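Local coordinates for hemerythrin HHE cation binding domain protein (Mycobacterium kansasii, PDB 6TYJ) that binds zinc and iron ions within a hemerythrin-like helical bundle, its cellular role being uncertain, at residues A12-H20 and H114-A125. Sequence-based numbering, arbitrary orientation.
Sequences AYEVLKEHH and HADEEERDMIPA. With ZN (zinc ion), chain B.
In the metal centre of this hemerythrin-like helical bundle, His20 and Glu118 bind one zinc ion from facing helices, through His20 NE2 at 2.1 Å and Glu118 OE2 at 2.2 Å. Glu118 reaches it with CG anti to the backbone N (chi1 -170°) and an extended chain beyond. His114 NE2 is a third ligand, and His54 and Glu58 of helix 38-65 complete the set. His20 ND1 donates to Glu119 OE2 (2.8 Å, N-H...O 165°), the acceptor lying near the ring plane while the N-H reaches OE2 on its anti side, tilted out of the carboxylate plane; such a second-shell carboxylate would be expected to make the imidazole a stronger donor to the metal. Ala115 CB sits over the centre of one face, 3.7 Å from the ring centroid, and Leu16 O lies above the opposite face, toward the rim. A water donates to both Glu119 OE2 and Lys17 O, tying the carboxylate to helix 12-32. The axes of the two helix segments run antiparallel (156° between their N-to-C directions) and come no closer than 11.0 Å, with the zinc ion and its ligand side chains between them. Beyond helix 100-121, Ile123 CD1 packs on Leu16 CB, and Pro124, after a cis peptide bond, lays CA over the Tyr13 ring, 3.6 Å from its centroid. Ala125 N donates almost straight to Tyr13 OH at 3.0 Å.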
ATOM      1  N   ALA A  12       1.276  -8.299 -13.859  1.00 27.60           N
ATOM      2  CA  ALA A  12       0.594  -7.504 -12.844  1.00 25.19           C
ATOM      3  C   ALA A  12       0.675  -8.156 -11.474  1.00 25.83           C
ATOM      4  O   ALA A  12       0.818  -7.454 -10.469  1.00 23.79           O
ATOM      5  CB  ALA A  12      -0.869  -7.294 -13.247  1.00 25.87           C
ATOM      6  N   TYR A  13       0.569  -9.494 -11.419  1.00 30.45           N
ATOM      7  CA  TYR A  13       0.633 -10.194 -10.138  1.00 29.08           C
ATOM      8  C   TYR A  13       1.996 -10.014  -9.498  1.00 27.41           C
ATOM      9  O   TYR A  13       2.100  -9.758  -8.296  1.00 27.74           O
ATOM     10  CB  TYR A  13       0.356 -11.686 -10.318  1.00 30.52           C
ATOM     11  CG  TYR A  13      -0.935 -12.001 -11.062  1.00 25.71           C
ATOM     12  CD1 TYR A  13      -2.053 -11.194 -10.935  1.00 24.07           C
ATOM     13  CD2 TYR A  13      -1.027 -13.129 -11.857  1.00 30.09           C
ATOM     14  CE1 TYR A  13      -3.237 -11.503 -11.617  1.00 29.45           C
ATOM     15  CE2 TYR A  13      -2.182 -13.446 -12.534  1.00 31.38           C
ATOM     16  CZ  TYR A  13      -3.292 -12.637 -12.404  1.00 32.01           C
ATOM     17  OH  TYR A  13      -4.436 -12.994 -13.100  1.00 34.77           O
ATOM     18  N   GLU A  14       3.053 -10.177 -10.292  1.00 28.34           N
ATOM     19  CA  GLU A  14       4.405 -10.047  -9.761  1.00 32.79           C
ATOM     20  C   GLU A  14       4.666  -8.639  -9.259  1.00 31.18           C
ATOM     21  O   GLU A  14       5.282  -8.453  -8.202  1.00 28.20           O
ATOM     22  CB  GLU A  14       5.419 -10.437 -10.835  1.00 39.19           C
ATOM     23  CG  GLU A  14       5.333 -11.901 -11.241  1.00 46.14           C
ATOM     24  CD  GLU A  14       6.160 -12.235 -12.472  1.00 63.67           C
ATOM     25  OE1 GLU A  14       6.532 -11.303 -13.219  1.00 67.69           O
ATOM     26  OE2 GLU A  14       6.435 -13.434 -12.693  1.00 68.10           O
ATOM     27  N   VAL A  15       4.211  -7.629 -10.002  1.00 26.17           N
ATOM     28  CA  VAL A  15       4.381  -6.254  -9.550  1.00 23.09           C
ATOM     29  C   VAL A  15       3.788  -6.073  -8.162  1.00 21.23           C
ATOM     30  O   VAL A  15       4.419  -5.497  -7.271  1.00 23.16           O
ATOM     31  CB  VAL A  15       3.755  -5.265 -10.550  1.00 22.46           C
ATOM     32  CG1 VAL A  15       3.686  -3.866  -9.924  1.00 27.07           C
ATOM     33  CG2 VAL A  15       4.568  -5.219 -11.796  1.00 27.66           C
ATOM     34  N   LEU A  16       2.553  -6.547  -7.963  1.00 24.22           N
ATOM     35  CA  LEU A  16       1.903  -6.337  -6.678  1.00 20.42           C
ATOM     36  C   LEU A  16       2.547  -7.190  -5.597  1.00 24.94           C
ATOM     37  O   LEU A  16       2.735  -6.716  -4.477  1.00 26.91           O
ATOM     38  CB  LEU A  16       0.411  -6.635  -6.750  1.00 24.77           C
ATOM     39  CG  LEU A  16      -0.366  -5.632  -7.605  1.00 22.77           C
ATOM     40  CD1 LEU A  16      -1.779  -6.116  -7.688  1.00 30.04           C
ATOM     41  CD2 LEU A  16      -0.294  -4.261  -6.952  1.00 23.26           C
ATOM     42  N   LYS A  17       2.868  -8.449  -5.901  1.00 23.68           N
ATOM     43  CA  LYS A  17       3.485  -9.280  -4.875  1.00 27.96           C
ATOM     44  C   LYS A  17       4.847  -8.733  -4.490  1.00 29.62           C
ATOM     45  O   LYS A  17       5.203  -8.702  -3.296  1.00 27.57           O
ATOM     46  CB  LYS A  17       3.571 -10.735  -5.356  1.00 28.03           C
ATOM     47  CG  LYS A  17       2.199 -11.392  -5.421  1.00 31.11           C
ATOM     48  CD  LYS A  17       2.218 -12.771  -6.082  1.00 42.91           C
ATOM     49  CE  LYS A  17       2.623 -13.831  -5.105  1.00 53.19           C
ATOM     50  NZ  LYS A  17       2.876 -15.123  -5.813  1.00 60.51           N
ATOM     51  N   GLU A  18       5.636  -8.300  -5.473  1.00 28.16           N
ATOM     52  CA  GLU A  18       6.944  -7.748  -5.126  1.00 29.95           C
ATOM     53  C   GLU A  18       6.791  -6.479  -4.302  1.00 30.11           C
ATOM     54  O   GLU A  18       7.592  -6.215  -3.397  1.00 27.64           O
ATOM     55  CB  GLU A  18       7.759  -7.481  -6.390  1.00 30.45           C
ATOM     56  CG  GLU A  18       8.242  -8.751  -7.065  1.00 34.88           C
ATOM     57  CD  GLU A  18       8.931  -8.494  -8.388  1.00 56.95           C
ATOM     58  OE1 GLU A  18       9.509  -7.399  -8.560  1.00 66.86           O
ATOM     59  OE2 GLU A  18       8.891  -9.392  -9.259  1.00 61.69           O
ATOM     60  N   HIS A  19       5.761  -5.682  -4.581  1.00 26.99           N
ATOM     61  CA  HIS A  19       5.604  -4.461  -3.800  1.00 23.71           C
ATOM     62  C   HIS A  19       5.077  -4.748  -2.397  1.00 26.05           C
ATOM     63  O   HIS A  19       5.444  -4.039  -1.446  1.00 22.45           O
ATOM     64  CB  HIS A  19       4.700  -3.471  -4.535  1.00 19.45           C
ATOM     65  CG  HIS A  19       4.926  -2.058  -4.089  1.00 20.41           C
ATOM     66  ND1 HIS A  19       3.902  -1.157  -3.882  1.00 22.63           N
ATOM     67  CD2 HIS A  19       6.075  -1.399  -3.795  1.00 20.96           C
ATOM     68  CE1 HIS A  19       4.407  -0.005  -3.489  1.00 20.71           C
ATOM     69  NE2 HIS A  19       5.722  -0.121  -3.426  1.00 22.06           N
ATOM     70  N   HIS A  20       4.255  -5.797  -2.236  1.00 23.33           N
ATOM     71  CA  HIS A  20       3.854  -6.215  -0.889  1.00 22.48           C
ATOM     72  C   HIS A  20       5.074  -6.599  -0.055  1.00 24.48           C
ATOM     73  O   HIS A  20       5.125  -6.294   1.142  1.00 24.58           O
ATOM     74  CB  HIS A  20       2.874  -7.398  -0.931  1.00 24.05           C
ATOM     75  CG  HIS A  20       1.477  -7.043  -1.368  1.00 22.60           C
ATOM     76  ND1 HIS A  20       0.603  -7.989  -1.865  1.00 25.28           N
ATOM     77  CD2 HIS A  20       0.799  -5.872  -1.355  1.00 22.18           C
ATOM     78  CE1 HIS A  20      -0.540  -7.404  -2.189  1.00 23.87           C
ATOM     79  NE2 HIS A  20      -0.461  -6.129  -1.856  1.00 23.14           N
ATOM     80  N   HIS A 114      -4.218  -6.527   4.674  1.00 32.74           N
ATOM     81  CA  HIS A 114      -4.518  -6.107   3.304  1.00 29.57           C
ATOM     82  C   HIS A 114      -3.908  -7.078   2.313  1.00 29.27           C
ATOM     83  O   HIS A 114      -4.600  -7.631   1.435  1.00 31.16           O
ATOM     84  CB  HIS A 114      -3.974  -4.698   3.021  1.00 37.64           C
ATOM     85  CG  HIS A 114      -3.692  -4.442   1.554  1.00 33.67           C
ATOM     86  ND1 HIS A 114      -4.681  -4.142   0.645  1.00 33.85           N
ATOM     87  CD2 HIS A 114      -2.532  -4.474   0.846  1.00 34.42           C
ATOM     88  CE1 HIS A 114      -4.145  -4.015  -0.556  1.00 57.12           C
ATOM     89  NE2 HIS A 114      -2.842  -4.187  -0.465  1.00 35.29           N
ATOM     90  N   ALA A 115      -2.588  -7.234   2.409  1.00 29.39           N
ATOM     91  CA  ALA A 115      -1.825  -8.044   1.475  1.00 33.58           C
ATOM     92  C   ALA A 115      -2.269  -9.488   1.517  1.00 34.80           C
ATOM     93  O   ALA A 115      -2.502 -10.099   0.469  1.00 37.88           O
ATOM     94  CB  ALA A 115      -0.333  -7.927   1.788  1.00 30.33           C
ATOM     95  N   ASP A 116      -2.377 -10.059   2.726  1.00 31.79           N
ATOM     96  CA  ASP A 116      -2.806 -11.448   2.856  1.00 31.13           C
ATOM     97  C   ASP A 116      -4.176 -11.670   2.221  1.00 35.67           C
ATOM     98  O   ASP A 116      -4.390 -12.665   1.515  1.00 38.27           O
ATOM     99  CB  ASP A 116      -2.838 -11.874   4.335  1.00 36.14           C
ATOM    100  CG  ASP A 116      -1.454 -11.925   4.979  1.00 50.78           C
ATOM    101  OD1 ASP A 116      -1.381 -11.903   6.234  1.00 55.46           O
ATOM    102  OD2 ASP A 116      -0.438 -11.978   4.249  1.00 48.67           O
ATOM    103  N   GLU A 117      -5.134 -10.772   2.487  1.00 32.25           N
ATOM    104  CA  GLU A 117      -6.470 -10.958   1.929  1.00 34.29           C
ATOM    105  C   GLU A 117      -6.445 -10.811   0.410  1.00 34.16           C
ATOM    106  O   GLU A 117      -7.108 -11.568  -0.307  1.00 36.34           O
ATOM    107  CB  GLU A 117      -7.463  -9.959   2.537  1.00 44.19           C
ATOM    108  CG  GLU A 117      -8.952 -10.180   2.118  1.00 58.20           C
ATOM    109  CD  GLU A 117      -9.390  -9.390   0.868  1.00 72.77           C
ATOM    110  OE1 GLU A 117      -8.902  -8.255   0.642  1.00 70.92           O
ATOM    111  OE2 GLU A 117     -10.243  -9.908   0.110  1.00 72.84           O
ATOM    112  N   GLU A 118      -5.662  -9.857  -0.087  1.00 33.12           N
ATOM    113  CA  GLU A 118      -5.545  -9.682  -1.527  1.00 32.64           C
ATOM    114  C   GLU A 118      -4.883 -10.885  -2.184  1.00 33.56           C
ATOM    115  O   GLU A 118      -5.316 -11.340  -3.249  1.00 35.19           O
ATOM    116  CB  GLU A 118      -4.748  -8.409  -1.807  1.00 31.06           C
ATOM    117  CG  GLU A 118      -4.776  -7.989  -3.270  1.00 34.81           C
ATOM    118  CD  GLU A 118      -3.921  -6.775  -3.514  1.00 38.41           C
ATOM    119  OE1 GLU A 118      -3.937  -6.291  -4.682  1.00 37.19           O
ATOM    120  OE2 GLU A 118      -3.252  -6.333  -2.541  1.00 38.07           O
ATOM    121  N   GLU A 119      -3.816 -11.412  -1.577  1.00 32.99           N
ATOM    122  CA  GLU A 119      -3.145 -12.546  -2.196  1.00 34.57           C
ATOM    123  C   GLU A 119      -3.943 -13.842  -2.072  1.00 41.24           C
ATOM    124  O   GLU A 119      -3.665 -14.797  -2.809  1.00 46.76           O
ATOM    125  CB  GLU A 119      -1.737 -12.687  -1.605  1.00 34.10           C
ATOM    126  CG  GLU A 119      -0.843 -11.533  -2.029  1.00 33.35           C
ATOM    127  CD  GLU A 119       0.544 -11.584  -1.440  1.00 40.21           C
ATOM    128  OE1 GLU A 119       0.833 -12.561  -0.713  1.00 41.06           O
ATOM    129  OE2 GLU A 119       1.347 -10.666  -1.718  1.00 32.10           O
ATOM    130  N   ARG A 120      -4.957 -13.877  -1.207  1.00 37.32           N
ATOM    131  CA  ARG A 120      -5.888 -15.000  -1.160  1.00 40.20           C
ATOM    132  C   ARG A 120      -6.952 -14.916  -2.254  1.00 45.38           C
ATOM    133  O   ARG A 120      -7.257 -15.918  -2.916  1.00 43.76           O
ATOM    134  CB  ARG A 120      -6.567 -15.054   0.213  1.00 45.37           C
ATOM    135  CG  ARG A 120      -7.676 -16.110   0.289  1.00 56.84           C
ATOM    136  CD  ARG A 120      -8.335 -16.209   1.668  1.00 63.50           C
ATOM    137  NE  ARG A 120      -9.422 -15.248   1.864  1.00 66.35           N
ATOM    138  CZ  ARG A 120      -9.422 -14.300   2.799  1.00 67.56           C
ATOM    139  NH1 ARG A 120      -8.393 -14.185   3.633  1.00 66.25           N
ATOM    140  NH2 ARG A 120     -10.453 -13.472   2.910  1.00 67.56           N
ATOM    141  N   ASP A 121      -7.541 -13.732  -2.424  1.00 40.32           N
ATOM    142  CA  ASP A 121      -8.783 -13.534  -3.165  1.00 42.19           C
ATOM    143  C   ASP A 121      -8.590 -12.931  -4.545  1.00 42.41           C
ATOM    144  O   ASP A 121      -9.416 -13.172  -5.424  1.00 44.04           O
ATOM    145  CB  ASP A 121      -9.716 -12.590  -2.394  1.00 42.45           C
ATOM    146  CG  ASP A 121     -10.294 -13.207  -1.141  1.00 54.79           C
ATOM    147  OD1 ASP A 121     -10.156 -14.432  -0.948  1.00 57.41           O
ATOM    148  OD2 ASP A 121     -10.897 -12.450  -0.350  1.00 56.66           O
ATOM    149  N   MET A 122      -7.546 -12.121  -4.741  1.00 29.41           N
ATOM    150  CA  MET A 122      -7.495 -11.222  -5.896  1.00 25.78           C
ATOM    151  C   MET A 122      -6.219 -11.324  -6.720  1.00 28.04           C
ATOM    152  O   MET A 122      -6.149 -10.689  -7.783  1.00 26.97           O
ATOM    153  CB  MET A 122      -7.689  -9.760  -5.453  1.00 28.06           C
ATOM    154  CG  MET A 122      -9.103  -9.439  -4.967  1.00 33.51           C
ATOM    155  SD  MET A 122     -10.295  -9.411  -6.316  1.00 42.79           S
ATOM    156  CE  MET A 122     -10.066  -7.726  -6.848  1.00 36.78           C
ATOM    157  N   ILE A 123      -5.235 -12.108  -6.279  1.00 30.86           N
ATOM    158  CA  ILE A 123      -3.990 -12.372  -7.002  1.00 30.52           C
ATOM    159  C   ILE A 123      -3.741 -13.877  -6.997  1.00 32.09           C
ATOM    160  O   ILE A 123      -3.398 -14.434  -5.942  1.00 34.60           O
ATOM    161  CB  ILE A 123      -2.797 -11.637  -6.365  1.00 29.65           C
ATOM    162  CG1 ILE A 123      -3.031 -10.123  -6.322  1.00 30.16           C
ATOM    163  CG2 ILE A 123      -1.484 -11.994  -7.096  1.00 30.36           C
ATOM    164  CD1 ILE A 123      -1.968  -9.376  -5.495  1.00 29.47           C
ATOM    165  N   PRO A 124      -3.893 -14.593  -8.133  1.00 31.31           N
ATOM    166  CA  PRO A 124      -4.309 -14.095  -9.454  1.00 26.44           C
ATOM    167  C   PRO A 124      -5.759 -13.684  -9.485  1.00 32.37           C
ATOM    168  O   PRO A 124      -6.469 -13.850  -8.503  1.00 32.60           O
ATOM    169  CB  PRO A 124      -4.089 -15.292 -10.387  1.00 32.64           C
ATOM    170  CG  PRO A 124      -3.307 -16.275  -9.612  1.00 45.87           C
ATOM    171  CD  PRO A 124      -3.596 -16.031  -8.163  1.00 39.90           C
ATOM    172  N   ALA A 125      -6.201 -13.154 -10.629  1.00 28.09           N
ATOM    173  CA  ALA A 125      -7.545 -12.623 -10.703  1.00 28.75           C
ATOM    174  C   ALA A 125      -8.580 -13.704 -10.407  1.00 27.22           C
ATOM    175  O   ALA A 125      -8.372 -14.888 -10.717  1.00 33.57           O
ATOM    176  CB  ALA A 125      -7.816 -12.023 -12.075  1.00 30.54           C
TER
HETATM  177 ZN    ZN B 300      -1.866  -4.632  -2.285  0.90 20.97          ZN
HETATM  178  O   HOH W   1       4.008 -10.756  -1.403  1.00 31.49           O